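Local coordinates for maltose-binding protein MalE1 (Thermotoga maritima, PDB 6DTU) that binds maltotetraose and probably serves as the extracellular solute-binding component of a maltose and maltodextrin transport system, at residues T48-G53 against M267-S272. Numbering follows the deposited sequence.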
loop_
_atom_site.group_PDB
_atom_site.type_symbol
_atom_site.label_atom_id
_atom_site.label_comp_id
_atom_site.label_asym_id
_atom_site.label_seq_id
_atom_site.Cartn_x
_atom_site.Cartn_y
_atom_site.Cartn_z
ATOM N N THR A 48 8.333 -15.417 11.196
ATOM C CA THR A 48 8.973 -16.718 11.333
ATOM C C THR A 48 10.441 -16.572 11.733
ATOM O O THR A 48 10.910 -17.252 12.652
ATOM C CB THR A 48 8.883 -17.481 10.005
ATOM O OG1 THR A 48 7.511 -17.718 9.663
ATOM C CG2 THR A 48 9.601 -18.823 10.115
ATOM N N ALA A 49 11.183 -15.690 11.059
ATOM C CA ALA A 49 12.631 -15.663 11.214
ATOM C C ALA A 49 13.095 -14.863 12.433
ATOM O O ALA A 49 14.138 -15.175 13.018
ATOM C CB ALA A 49 13.289 -15.108 9.947
ATOM N N ALA A 50 12.392 -13.794 12.794
ATOM C CA ALA A 50 12.885 -12.950 13.883
ATOM C C ALA A 50 13.069 -13.697 15.198
ATOM O O ALA A 50 14.150 -13.577 15.802
ATOM C CB ALA A 50 12.069 -11.658 14.009
ATOM N N PRO A 51 12.107 -14.487 15.681
ATOM C CA PRO A 51 12.344 -15.272 16.908
ATOM C C PRO A 51 13.459 -16.305 16.775
ATOM O O PRO A 51 13.983 -16.767 17.793
ATOM C CB PRO A 51 10.992 -15.953 17.155
ATOM C CG PRO A 51 9.996 -15.158 16.397
ATOM C CD PRO A 51 10.730 -14.649 15.181
ATOM N N GLU A 52 13.801 -16.720 15.564
ATOM C CA GLU A 52 14.857 -17.697 15.359
ATOM C C GLU A 52 16.228 -17.069 15.240
ATOM O O GLU A 52 17.209 -17.794 15.023
ATOM C CB GLU A 52 14.575 -18.535 14.109
ATOM C CG GLU A 52 13.351 -19.409 14.237
ATOM C CD GLU A 52 13.483 -20.411 15.373
ATOM O OE1 GLU A 52 14.510 -21.116 15.422
ATOM O OE2 GLU A 52 12.569 -20.485 16.219
ATOM N N GLY A 53 16.333 -15.752 15.392
ATOM C CA GLY A 53 17.600 -15.075 15.236
ATOM C C GLY A 53 18.044 -14.895 13.809
ATOM O O GLY A 53 19.220 -14.589 13.580
ATOM N N MET A 267 11.515 -0.185 9.974
ATOM C CA MET A 267 11.323 -0.743 11.307
ATOM C C MET A 267 12.552 -1.549 11.696
ATOM O O MET A 267 13.203 -2.134 10.839
ATOM C CB MET A 267 10.107 -1.632 11.333
ATOM C CG MET A 267 8.836 -0.832 11.204
ATOM S SD MET A 267 7.452 -1.788 10.584
ATOM C CE MET A 267 7.776 -1.815 8.815
ATOM N N VAL A 268 12.867 -1.582 12.993
ATOM C CA VAL A 268 14.074 -2.221 13.516
ATOM C C VAL A 268 13.689 -3.509 14.241
ATOM O O VAL A 268 12.735 -3.529 15.023
ATOM C CB VAL A 268 14.852 -1.271 14.447
ATOM C CG1 VAL A 268 16.047 -2.002 15.087
ATOM C CG2 VAL A 268 15.321 -0.054 13.671
ATOM N N ASN A 269 14.433 -4.582 13.969
ATOM C CA ASN A 269 14.202 -5.879 14.602
ATOM C C ASN A 269 14.617 -5.813 16.071
ATOM O O ASN A 269 15.805 -5.658 16.377
ATOM C CB ASN A 269 15.073 -6.894 13.876
ATOM C CG ASN A 269 14.908 -8.327 14.374
ATOM O OD1 ASN A 269 14.216 -8.613 15.346
ATOM N ND2 ASN A 269 15.566 -9.243 13.684
ATOM N N ALA A 270 13.648 -5.989 16.984
ATOM C CA ALA A 270 13.947 -5.951 18.412
ATOM C C ALA A 270 14.791 -7.134 18.865
ATOM O O ALA A 270 15.373 -7.080 19.962
ATOM C CB ALA A 270 12.665 -5.887 19.241
ATOM N N LYS A 271 14.878 -8.185 18.059
ATOM C CA LYS A 271 15.690 -9.332 18.423
ATOM C C LYS A 271 17.102 -9.228 17.878
ATOM O O LYS A 271 17.925 -10.092 18.172
ATOM C CB LYS A 271 15.048 -10.639 17.959
ATOM C CG LYS A 271 13.576 -10.811 18.376
ATOM C CD LYS A 271 13.378 -10.701 19.869
ATOM C CE LYS A 271 11.915 -10.918 20.235
ATOM N NZ LYS A 271 11.677 -10.644 21.685
ATOM N N SER A 272 17.396 -8.195 17.105
ATOM C CA SER A 272 18.693 -8.115 16.449
ATOM C C SER A 272 19.736 -7.596 17.426
ATOM O O SER A 272 19.486 -6.614 18.120
ATOM C CB SER A 272 18.624 -7.156 15.285
ATOM O OG SER A 272 19.952 -6.802 14.924
HETATM O O HOH W 1 16.116 -12.074 14.357
#
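Asn269 meets Ala50 where the turn that follows strand 260-268 lies beside the C-terminal end of helix 39-49. Its OD1 lies 4.0 Å from Ala50 CB, a van der Waals touch. CG stands anti to the backbone N (chi1 -177°), which carries the amide out to the helix end. The amide then works in three directions. OD1 accepts from Lys271 N at 2.8 Å, with the donor 51° out of the carbonyl plane; this is an Asx turn. ND2 gives one bond to Ala56 O and another, 3.0 Å long, to a water. That water donates to Ala50 O at 2.9 Å and so bridges the segments. With an alanine in place of Asn269, the water and Ala56 O would probably lose this donor, and Lys271 N its side-chain acceptor.

Lys271 brings CB and CG alongside Ala50 O, each at 3.8 Å. Its chain bends at chi2 and leads NZ away to a weak hydrogen bond with Gly73 O. A type I beta turn from Asn269 to Ser272 overlaps the Asx turn, closed by the backbone bond from Ser272 N to Asn269 O.

Ala50 O also accepts from Gly53 N at 3.1 Å, part of the Schellman motif that ends the helix. The chemistry is therefore indirect: a helix-end carbonyl is joined to the turn after the strand by one water and a few carbon-to-oxygen contacts, about 14 Å from the Ala50 side chain to a bound glucose unit.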